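Local coordinates for protein adenylyltransferase VopS (Vibrio parahaemolyticus, PDB 3LET), which transfers AMP from ATP to a threonine of the host Rho GTPases RhoA, Rac and Cdc42, preventing their binding to effectors and so inhibiting actin assembly, at residues 15-20 with 28-33; 41-46 with 66-71; 80-85 with 89-94; 95-100 with 223-228. All coordinates share one frame; numbering follows the deposited sequence.

Contact 1: residues 15-20 with 28-33; sequences AQRLQT and QMLFKD
Met29 lies across the aliphatic part of Arg17, its methyl CE 3.7 Å from Arg17 CG and its CB equally near Arg17 CD. The thioether chain is extended at chi2 and then turns at chi3 (66°), which carries CE back over Arg17 CG and against the amide end of Gln16, CE lying 3.9 Å from Gln16 CD. On the way the sulfur passes Thr20, whose methyl CG2 sits 3.6 Å from Met29 SD as the two side chains run past each other in opposite directions. Farther out along Arg17, Leu30 lies nearly perpendicular to it; Leu30 CD1 stands 3.5 Å above the guanidinium plane, toward the rim of the group. The bend of Arg17 at chi3 (-67°) helps turn NE and CZ toward this methyl, and a salt bridge from NE to Glu60 of helix 58-75 fixes the charged end. Leu30 also touches Glu60 and Leu61, so both halves of the contact lean on that helix. Helices 14-18 and 23-30 are two short consecutive helices packed against each other at the surface of the N-terminal region, with Leu30 about 6 Å, side chain to side chain, from Leu49 of the probable ATP site. Since no hydrogen bond links the two segments, the pair is held by thioether, methylene and methyl packing, while the arginine's charge is answered by a third helix.

Contact 2: residues 41-46 with 66-71; sequences DVLNAF and ERAMTE
Leu43 points its forked end at Ala68 and Met69, joining helix 39-45 to helix 58-75 in the all-helical N-terminal region of VopS. The two helical segments run roughly antiparallel, 138° between their directions, with axes 9.5 Å apart at closest approach. Ala68 is the small residue at the crossing: its CB faces Leu43 and comes 3.7 Å from Leu43 CG, with CD2 almost as near. Val42 flanks the same methyl more loosely, with CG1 4.1 Å from Ala68 CB. CG1 is anti to the backbone N of Val42 (chi1 170°), which turns that branch toward the alanine.

Met69 meets Leu43 differently, the two side chains set roughly square to each other. Both branches of the leucine rest on the methionine chain: CD2 is 3.8 Å from Met69 CG, and CD1 lies 3.9 Å from Met69 SD. Departures from the usual staggered values at chi2 (-93°) and chi3 bend the methionine at CG and SD, so that it lies across the leucine.

All four touching residues are buried, and the layer continues beyond them: Leu43 and Met69 both reach Ile117 of helix 113-139, while Met69 also packs on Val99 of helix 88-102. Away from the leucine, Thr70 turns its hydroxyl back onto its own helix. Glu66 O there accepts two bonds, from Thr70 N and Thr70 OG1, which arrive from opposite faces of the carbonyl plane, OG1 at 2.8 Å.

Contact 3: residues 80-85 with 89-94; sequences KNLKAL and DAVKSL
Val91 overlaps the root of Leu82, its methyl CG2 lying 3.6 Å from Leu82 CB. The other methyl, CG1, faces Lys83 and comes 4.1 Å from Lys83 CA. The fork of the valine therefore straddles two successive residues of the facing helix, one branch on the leucine and the other on the backbone and first methylene of the lysine. With CG2 anti to the backbone N and CG1 between N and the carbonyl carbon (chi1 68°), both branches are directed to the neighbouring helix. This is also where the backbones come nearest, Lys83 CA and Val91 CA being 5.6 Å apart.

One turn on, Leu94 extends the apolar seam. It crosses Leu82 almost perpendicularly, and the branch ends meet more loosely, with Leu94 CD2 4.1 Å from Leu82 CD1. The seam continues into other parts of the fold: Leu82 also packs on Phe124 and Val128 of helix 113-139, Val91 on Leu74 of helix 58-75, and Leu94 on Ile239 of helix 238-255. Lys83 contributes only its inner part here; its ammonium group leads off to a salt bridge with Asp88 at the start of the second helix. On that helix Ser93 OG returns to Asp89 O, 2.9 Å away, adding a second donor to the carbonyl that Ser93 N already uses.

Helices 77-86 and 88-102 follow each other after a very short link, and their segments diverge from antiparallel, with 136° between directions and axes 8.6 Å apart. The arrangement is that of a splayed helical hairpin with an apolar inner side.

Contact 4: residues 95-100 with 223-228; sequences AVRVVK and RDYRGP
Successive bends of Arg97 at chi2 (-50°) and chi3 fold its chain over Tyr225, whose CG, anti to the backbone N (chi1 171°), extends the ring from the loop toward the helix. The result is a cation-pi stack between helix 88-102 of the N-terminal region and the loop before helix 238-255 in the Fic domain. The two side chains run antiparallel over one another, so the root of the arginine meets the far end of the phenol and the guanidinium meets its root. Arg97 CB sits over the ring face, 3.4 Å from Tyr225 CZ, in a CH-pi contact. The guanidinium lies flat on the same face, displaced toward the CB-CG end of the tyrosine, planes 27° apart, with Arg97 CZ 4.3 Å from the Tyr225 ring centroid; its closest approach is Arg97 NH2 to Tyr225 CB at 3.5 Å. The opposite face of the ring is backed by Gly227 N, which leaves the tyrosine sandwiched between its own loop and the helix.

Val98 CG2 rests beside the hydroxyl, 4.0 Å from Tyr225 OH, and makes an apolar contact with Pro228 CD at 4.2 Å. Pro228 reaches on to Val123 of helix 113-139, and Tyr225 touches Ile239. Opposite charges lie near each other: a water at the guanidinium edge joins Arg97 to Asp224, accepting from Arg97 NH2 at 3.1 Å and donating to Asp224 OD1 at 3.0 Å.

How the contacts relate
From the N terminus the first three contacts close short loops in series: contact 1 across seven residues, most of them the start of helix 23-30, contact 2 across 19 residues, contact 3 across three. None encloses another. Contact 4 follows them and spans 122 residues, bringing the Fic-domain loop 223-228 back to the N-terminal region. Contacts 1 and 2 touch, Thr20 O probably accepting a hydrogen bond from Arg67 NH2, and Phe31 packing on Ala45. Contact 2 meets contact 4 through the Glu66-Lys100 salt bridge and Met69 on Val99. Contacts 3 and 4 share helix 88-102, with Leu94 against Tyr225, so that helix connects the N-terminal bundle to the catalytic domain.

Contact 1: residues 15-20 with 28-33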
# COMPACT_ATOMS: atom_id res chain seq x y z
N ALA A 15 -2.75 -20.66 -25.62
CA ALA A 15 -2.79 -21.16 -24.24
C ALA A 15 -1.43 -21.67 -23.79
O ALA A 15 -1.01 -21.44 -22.65
CB ALA A 15 -3.83 -22.25 -24.10
N GLN A 16 -0.74 -22.39 -24.68
CA GLN A 16 0.62 -22.83 -24.41
C GLN A 16 1.54 -21.60 -24.23
O GLN A 16 2.30 -21.53 -23.28
CB GLN A 16 1.11 -23.71 -25.57
CG GLN A 16 2.53 -24.23 -25.41
CD GLN A 16 2.96 -25.16 -26.54
OE1 GLN A 16 2.43 -25.11 -27.66
NE2 GLN A 16 3.95 -26.01 -26.26
N ARG A 17 1.45 -20.64 -25.14
CA ARG A 17 2.37 -19.50 -25.12
C ARG A 17 2.20 -18.67 -23.86
O ARG A 17 3.16 -18.09 -23.36
CB ARG A 17 2.20 -18.63 -26.37
CG ARG A 17 2.65 -19.32 -27.65
CD ARG A 17 2.61 -18.39 -28.84
NE ARG A 17 1.24 -18.01 -29.19
CZ ARG A 17 0.47 -18.67 -30.06
NH1 ARG A 17 0.91 -19.76 -30.66
NH2 ARG A 17 -0.76 -18.23 -30.32
N LEU A 18 0.98 -18.60 -23.34
CA LEU A 18 0.72 -17.82 -22.13
C LEU A 18 1.37 -18.39 -20.87
O LEU A 18 1.60 -17.67 -19.89
CB LEU A 18 -0.78 -17.68 -21.92
CG LEU A 18 -1.36 -16.54 -22.75
CD1 LEU A 18 -2.88 -16.62 -22.79
CD2 LEU A 18 -0.87 -15.20 -22.19
N GLN A 19 1.68 -19.68 -20.90
CA GLN A 19 2.27 -20.34 -19.75
C GLN A 19 3.79 -20.27 -19.73
O GLN A 19 4.42 -20.74 -18.78
CB GLN A 19 1.82 -21.80 -19.68
CG GLN A 19 0.32 -22.01 -19.71
CD GLN A 19 -0.05 -23.44 -20.04
OE1 GLN A 19 0.78 -24.35 -19.97
NE2 GLN A 19 -1.31 -23.66 -20.40
N THR A 20 4.40 -19.71 -20.78
CA THR A 20 5.85 -19.53 -20.80
C THR A 20 6.27 -18.76 -19.56
O THR A 20 5.44 -18.15 -18.88
CB THR A 20 6.33 -18.75 -22.04
OG1 THR A 20 5.69 -17.47 -22.07
CG2 THR A 20 6.00 -19.52 -23.33
N GLN A 28 9.07 -15.18 -28.65
CA GLN A 28 9.83 -16.10 -29.50
C GLN A 28 8.88 -17.06 -30.18
O GLN A 28 9.04 -17.36 -31.37
CB GLN A 28 10.82 -16.91 -28.67
CG GLN A 28 12.09 -16.17 -28.25
CD GLN A 28 12.95 -17.04 -27.36
OE1 GLN A 28 12.50 -18.07 -26.88
NE2 GLN A 28 14.18 -16.64 -27.15
N MET A 29 7.90 -17.55 -29.43
CA MET A 29 6.95 -18.53 -29.97
C MET A 29 5.96 -17.89 -30.94
O MET A 29 5.71 -18.43 -32.01
CB MET A 29 6.20 -19.22 -28.82
CG MET A 29 7.08 -20.12 -27.96
SD MET A 29 6.20 -20.96 -26.64
CE MET A 29 5.12 -22.05 -27.56
N LEU A 30 5.40 -16.74 -30.57
CA LEU A 30 4.36 -16.10 -31.38
C LEU A 30 4.93 -15.50 -32.65
O LEU A 30 4.31 -15.55 -33.70
CB LEU A 30 3.64 -15.01 -30.58
CG LEU A 30 2.49 -14.28 -31.30
CD1 LEU A 30 1.40 -15.27 -31.79
CD2 LEU A 30 1.88 -13.23 -30.39
N PHE A 31 6.13 -14.94 -32.54
CA PHE A 31 6.75 -14.24 -33.65
C PHE A 31 7.69 -15.17 -34.43
O PHE A 31 8.28 -14.77 -35.43
CB PHE A 31 7.50 -13.02 -33.13
CG PHE A 31 6.61 -11.99 -32.47
CD1 PHE A 31 5.24 -11.96 -32.72
CD2 PHE A 31 7.15 -11.01 -31.66
CE1 PHE A 31 4.42 -10.99 -32.14
CE2 PHE A 31 6.34 -10.04 -31.06
CZ PHE A 31 4.97 -10.02 -31.31
N LYS A 32 7.81 -16.40 -33.96
CA LYS A 32 8.69 -17.37 -34.60
C LYS A 32 10.08 -16.78 -34.77
O LYS A 32 10.63 -16.78 -35.88
CB LYS A 32 8.11 -17.76 -35.96
CG LYS A 32 6.67 -18.23 -35.89
CD LYS A 32 6.02 -18.24 -37.26
CE LYS A 32 4.78 -19.12 -37.28
NZ LYS A 32 3.81 -18.75 -36.21
N ASP A 33 10.63 -16.27 -33.68
CA ASP A 33 11.94 -15.64 -33.73
C ASP A 33 12.74 -15.95 -32.48
O ASP A 33 12.55 -15.33 -31.43
CB ASP A 33 11.80 -14.13 -33.87
CG ASP A 33 13.11 -13.46 -34.23
OD1 ASP A 33 14.13 -14.18 -34.36
OD2 ASP A 33 13.13 -12.21 -34.39

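Contact 2: residues 41-46 with 66-71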
# COMPACT_ATOMS: atom_id res chain seq x y z
N ASP A 41 13.45 -6.47 -26.91
CA ASP A 41 13.45 -7.09 -28.26
C ASP A 41 12.03 -7.46 -28.68
O ASP A 41 11.66 -7.30 -29.85
CB ASP A 41 14.29 -8.37 -28.31
CG ASP A 41 15.79 -8.11 -28.18
OD1 ASP A 41 16.24 -6.95 -28.31
OD2 ASP A 41 16.52 -9.11 -27.96
N VAL A 42 11.26 -8.01 -27.74
CA VAL A 42 9.86 -8.37 -28.01
C VAL A 42 9.04 -7.13 -28.38
O VAL A 42 8.33 -7.13 -29.39
CB VAL A 42 9.22 -9.11 -26.82
CG1 VAL A 42 7.69 -9.26 -27.01
CG2 VAL A 42 9.89 -10.47 -26.65
N LEU A 43 9.16 -6.06 -27.60
CA LEU A 43 8.41 -4.84 -27.93
C LEU A 43 8.84 -4.27 -29.27
O LEU A 43 8.01 -3.82 -30.04
CB LEU A 43 8.58 -3.77 -26.83
CG LEU A 43 7.86 -4.20 -25.55
CD1 LEU A 43 8.38 -3.36 -24.37
CD2 LEU A 43 6.35 -4.07 -25.70
N ASN A 44 10.14 -4.32 -29.54
CA ASN A 44 10.66 -3.78 -30.81
C ASN A 44 10.12 -4.54 -32.03
O ASN A 44 10.05 -4.01 -33.14
CB ASN A 44 12.17 -3.82 -30.78
CG ASN A 44 12.77 -2.75 -29.89
OD1 ASN A 44 12.11 -1.76 -29.57
ND2 ASN A 44 14.01 -2.94 -29.50
N ALA A 45 9.71 -5.78 -31.81
CA ALA A 45 9.14 -6.62 -32.87
C ALA A 45 7.72 -6.19 -33.28
O ALA A 45 7.29 -6.49 -34.40
CB ALA A 45 9.15 -8.09 -32.46
N PHE A 46 7.02 -5.49 -32.40
CA PHE A 46 5.62 -5.14 -32.69
C PHE A 46 5.48 -4.28 -33.96
O PHE A 46 4.52 -4.46 -34.73
CB PHE A 46 4.94 -4.45 -31.48
CG PHE A 46 4.37 -5.43 -30.47
CD1 PHE A 46 5.20 -6.29 -29.78
CD2 PHE A 46 3.00 -5.47 -30.21
CE1 PHE A 46 4.67 -7.19 -28.83
CE2 PHE A 46 2.45 -6.37 -29.27
CZ PHE A 46 3.29 -7.24 -28.60
N GLU A 66 1.53 -6.16 -22.75
CA GLU A 66 1.46 -5.86 -21.33
C GLU A 66 2.55 -6.63 -20.57
O GLU A 66 3.24 -6.06 -19.71
CB GLU A 66 0.07 -6.22 -20.82
CG GLU A 66 -0.11 -6.00 -19.35
CD GLU A 66 -1.50 -6.42 -18.90
OE1 GLU A 66 -2.48 -5.89 -19.45
OE2 GLU A 66 -1.59 -7.28 -18.00
N ARG A 67 2.71 -7.92 -20.85
CA ARG A 67 3.77 -8.69 -20.18
C ARG A 67 5.15 -8.10 -20.43
O ARG A 67 5.97 -7.99 -19.50
CB ARG A 67 3.79 -10.15 -20.65
CG ARG A 67 2.60 -11.00 -20.27
CD ARG A 67 2.79 -12.43 -20.77
NE ARG A 67 3.76 -13.18 -19.97
CZ ARG A 67 4.13 -14.43 -20.21
NH1 ARG A 67 3.65 -15.10 -21.25
NH2 ARG A 67 5.00 -15.03 -19.41
N ALA A 68 5.43 -7.72 -21.68
CA ALA A 68 6.79 -7.27 -22.02
C ALA A 68 7.04 -5.88 -21.43
O ALA A 68 8.13 -5.61 -20.88
CB ALA A 68 7.00 -7.21 -23.57
N MET A 69 6.05 -5.00 -21.51
CA MET A 69 6.17 -3.68 -20.86
C MET A 69 6.38 -3.79 -19.36
O MET A 69 7.21 -3.06 -18.77
CB MET A 69 4.92 -2.88 -21.11
CG MET A 69 4.84 -2.61 -22.58
SD MET A 69 5.60 -1.06 -22.80
CE MET A 69 4.02 -0.22 -22.90
N THR A 70 5.65 -4.70 -18.74
CA THR A 70 5.79 -4.90 -17.29
C THR A 70 7.21 -5.34 -16.95
O THR A 70 7.84 -4.81 -16.03
CB THR A 70 4.81 -5.97 -16.78
OG1 THR A 70 3.48 -5.52 -17.01
CG2 THR A 70 4.99 -6.22 -15.25
N GLU A 71 7.71 -6.34 -17.68
CA GLU A 71 9.08 -6.83 -17.46
C GLU A 71 10.11 -5.72 -17.67
O GLU A 71 11.02 -5.57 -16.88
CB GLU A 71 9.40 -8.00 -18.40
CG GLU A 71 8.62 -9.25 -17.97
CD GLU A 71 8.65 -10.34 -19.01
OE1 GLU A 71 9.51 -10.28 -19.89
OE2 GLU A 71 7.81 -11.25 -18.91

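Contact 3: residues 80-85 with 89-94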
# COMPACT_ATOMS: atom_id res chain seq x y z
N LYS A 80 13.39 -0.75 -9.84
CA LYS A 80 14.20 -1.30 -8.76
C LYS A 80 14.08 -0.49 -7.47
O LYS A 80 14.10 -1.06 -6.39
CB LYS A 80 15.67 -1.35 -9.21
CG LYS A 80 15.89 -2.44 -10.28
CD LYS A 80 17.34 -2.39 -10.76
CE LYS A 80 17.60 -3.40 -11.85
NZ LYS A 80 18.93 -3.07 -12.50
N ASN A 81 13.95 0.83 -7.58
CA ASN A 81 13.76 1.68 -6.40
C ASN A 81 12.46 1.28 -5.68
O ASN A 81 12.43 1.21 -4.47
CB ASN A 81 13.69 3.15 -6.80
CG ASN A 81 15.01 3.70 -7.30
OD1 ASN A 81 16.07 3.12 -7.07
ND2 ASN A 81 14.95 4.84 -7.99
N LEU A 82 11.40 1.01 -6.44
CA LEU A 82 10.12 0.62 -5.84
C LEU A 82 10.26 -0.76 -5.25
O LEU A 82 9.72 -1.05 -4.19
CB LEU A 82 8.99 0.60 -6.88
CG LEU A 82 8.49 1.99 -7.27
CD1 LEU A 82 7.64 1.89 -8.56
CD2 LEU A 82 7.68 2.58 -6.10
N LYS A 83 10.95 -1.64 -5.95
CA LYS A 83 11.17 -2.97 -5.41
C LYS A 83 11.83 -2.86 -4.03
O LYS A 83 11.45 -3.56 -3.08
CB LYS A 83 12.06 -3.77 -6.35
CG LYS A 83 12.62 -5.05 -5.70
CD LYS A 83 13.25 -5.98 -6.75
CE LYS A 83 14.36 -6.81 -6.16
NZ LYS A 83 13.91 -7.57 -4.96
N ALA A 84 12.82 -1.98 -3.92
CA ALA A 84 13.55 -1.83 -2.65
C ALA A 84 12.59 -1.35 -1.54
O ALA A 84 12.77 -1.69 -0.37
CB ALA A 84 14.71 -0.83 -2.82
N LEU A 85 11.57 -0.59 -1.92
CA LEU A 85 10.65 -0.01 -0.95
C LEU A 85 9.50 -0.93 -0.54
O LEU A 85 9.17 -1.02 0.65
CB LEU A 85 10.05 1.29 -1.48
CG LEU A 85 11.00 2.50 -1.50
CD1 LEU A 85 10.48 3.53 -2.46
CD2 LEU A 85 11.11 3.12 -0.10
N ASP A 89 6.28 -8.57 -4.97
CA ASP A 89 4.86 -8.77 -5.28
C ASP A 89 4.17 -7.43 -5.49
O ASP A 89 3.39 -7.25 -6.44
CB ASP A 89 4.15 -9.49 -4.14
CG ASP A 89 4.58 -10.95 -4.01
OD1 ASP A 89 5.30 -11.47 -4.90
OD2 ASP A 89 4.19 -11.58 -2.99
N ALA A 90 4.44 -6.48 -4.60
CA ALA A 90 3.72 -5.21 -4.66
C ALA A 90 4.17 -4.43 -5.90
O ALA A 90 3.35 -3.83 -6.60
CB ALA A 90 3.95 -4.39 -3.39
N VAL A 91 5.46 -4.44 -6.19
CA VAL A 91 5.93 -3.64 -7.33
C VAL A 91 5.41 -4.25 -8.63
O VAL A 91 5.05 -3.54 -9.57
CB VAL A 91 7.46 -3.43 -7.36
CG1 VAL A 91 8.20 -4.71 -7.62
CG2 VAL A 91 7.81 -2.38 -8.43
N LYS A 92 5.34 -5.57 -8.68
CA LYS A 92 4.77 -6.21 -9.87
C LYS A 92 3.30 -5.81 -10.05
O LYS A 92 2.85 -5.60 -11.16
CB LYS A 92 4.91 -7.72 -9.80
CG LYS A 92 4.19 -8.42 -10.96
CD LYS A 92 4.64 -9.86 -11.15
CE LYS A 92 3.99 -10.47 -12.40
NZ LYS A 92 4.58 -11.79 -12.79
N SER A 93 2.53 -5.77 -8.96
CA SER A 93 1.10 -5.46 -9.06
C SER A 93 0.96 -4.04 -9.59
O SER A 93 0.08 -3.75 -10.42
CB SER A 93 0.38 -5.51 -7.68
OG SER A 93 0.63 -6.73 -7.03
N LEU A 94 1.79 -3.15 -9.04
CA LEU A 94 1.74 -1.75 -9.40
C LEU A 94 2.15 -1.59 -10.86
O LEU A 94 1.55 -0.84 -11.60
CB LEU A 94 2.72 -0.92 -8.51
CG LEU A 94 2.74 0.58 -8.84
CD1 LEU A 94 1.34 1.19 -8.85
CD2 LEU A 94 3.62 1.34 -7.83

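Contact 4: residues 95-100 with 223-228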
# COMPACT_ATOMS: atom_id res chain seq x y z
N ALA A 95 3.21 -2.27 -11.25
CA ALA A 95 3.75 -2.14 -12.60
C ALA A 95 2.66 -2.52 -13.62
O ALA A 95 2.47 -1.84 -14.64
CB ALA A 95 4.98 -3.05 -12.73
N VAL A 96 1.95 -3.61 -13.35
CA VAL A 96 0.87 -4.04 -14.25
C VAL A 96 -0.20 -2.98 -14.42
O VAL A 96 -0.69 -2.75 -15.54
CB VAL A 96 0.18 -5.32 -13.72
CG1 VAL A 96 -1.02 -5.67 -14.58
CG2 VAL A 96 1.20 -6.47 -13.72
N ARG A 97 -0.59 -2.33 -13.31
CA ARG A 97 -1.65 -1.30 -13.39
C ARG A 97 -1.19 -0.03 -14.11
O ARG A 97 -1.97 0.59 -14.85
CB ARG A 97 -2.15 -0.91 -11.98
CG ARG A 97 -2.82 -2.03 -11.23
CD ARG A 97 -3.89 -2.72 -12.06
NE ARG A 97 -5.08 -1.89 -12.24
CZ ARG A 97 -6.20 -2.00 -11.53
NH1 ARG A 97 -6.30 -2.90 -10.56
NH2 ARG A 97 -7.22 -1.19 -11.79
N VAL A 98 0.07 0.36 -13.91
CA VAL A 98 0.62 1.53 -14.58
C VAL A 98 0.70 1.24 -16.08
O VAL A 98 0.36 2.09 -16.91
CB VAL A 98 1.98 1.90 -13.96
CG1 VAL A 98 2.79 2.86 -14.86
CG2 VAL A 98 1.73 2.55 -12.56
N VAL A 99 1.13 0.03 -16.42
CA VAL A 99 1.22 -0.36 -17.85
C VAL A 99 -0.16 -0.35 -18.49
O VAL A 99 -0.35 0.10 -19.63
CB VAL A 99 1.83 -1.77 -18.02
CG1 VAL A 99 1.60 -2.32 -19.47
CG2 VAL A 99 3.30 -1.70 -17.72
N LYS A 100 -1.15 -0.86 -17.77
CA LYS A 100 -2.52 -0.82 -18.29
C LYS A 100 -2.97 0.60 -18.51
O LYS A 100 -3.68 0.89 -19.48
CB LYS A 100 -3.50 -1.57 -17.34
CG LYS A 100 -3.36 -3.09 -17.43
CD LYS A 100 -4.25 -3.82 -16.43
CE LYS A 100 -4.15 -5.34 -16.59
NZ LYS A 100 -4.87 -5.83 -17.80
N ARG A 223 -12.50 -1.39 -2.59
CA ARG A 223 -11.09 -1.77 -2.69
C ARG A 223 -10.44 -1.30 -4.00
O ARG A 223 -9.40 -1.82 -4.41
CB ARG A 223 -10.97 -3.29 -2.58
CG ARG A 223 -11.77 -4.04 -3.63
CD ARG A 223 -11.78 -5.53 -3.37
NE ARG A 223 -12.76 -6.21 -4.22
CZ ARG A 223 -13.04 -7.51 -4.16
NH1 ARG A 223 -12.41 -8.28 -3.29
NH2 ARG A 223 -13.95 -8.03 -4.97
N ASP A 224 -11.05 -0.31 -4.64
CA ASP A 224 -10.64 0.15 -5.96
C ASP A 224 -9.19 0.69 -6.03
O ASP A 224 -8.72 1.36 -5.12
CB ASP A 224 -11.60 1.24 -6.44
CG ASP A 224 -11.52 1.46 -7.93
OD1 ASP A 224 -10.85 0.65 -8.62
OD2 ASP A 224 -12.14 2.43 -8.43
N TYR A 225 -8.51 0.38 -7.12
CA TYR A 225 -7.14 0.86 -7.36
C TYR A 225 -7.06 2.38 -7.46
O TYR A 225 -7.84 3.01 -8.18
CB TYR A 225 -6.63 0.27 -8.66
CG TYR A 225 -5.31 0.83 -9.16
CD1 TYR A 225 -4.12 0.50 -8.54
CD2 TYR A 225 -5.27 1.66 -10.27
CE1 TYR A 225 -2.92 0.98 -9.01
CE2 TYR A 225 -4.07 2.15 -10.76
CZ TYR A 225 -2.90 1.80 -10.11
OH TYR A 225 -1.68 2.25 -10.56
N ARG A 226 -6.12 2.96 -6.73
CA ARG A 226 -5.76 4.36 -6.94
C ARG A 226 -4.30 4.39 -7.39
O ARG A 226 -3.45 3.84 -6.71
CB ARG A 226 -5.89 5.16 -5.64
CG ARG A 226 -5.58 6.64 -5.84
CD ARG A 226 -5.57 7.41 -4.53
NE ARG A 226 -4.53 6.95 -3.61
CZ ARG A 226 -4.77 6.21 -2.55
NH1 ARG A 226 -6.02 5.85 -2.26
NH2 ARG A 226 -3.78 5.83 -1.75
N GLY A 227 -4.02 4.99 -8.54
CA GLY A 227 -2.65 4.99 -9.08
C GLY A 227 -1.80 6.13 -8.52
O GLY A 227 -2.30 6.96 -7.79
N PRO A 228 -0.51 6.16 -8.87
CA PRO A 228 0.39 7.25 -8.47
C PRO A 228 -0.17 8.62 -8.84
O PRO A 228 -0.80 8.76 -9.90
CB PRO A 228 1.66 6.99 -9.29
CG PRO A 228 1.64 5.47 -9.50
CD PRO A 228 0.18 5.16 -9.73
O HOH W 1 -9.61 -1.75 -9.89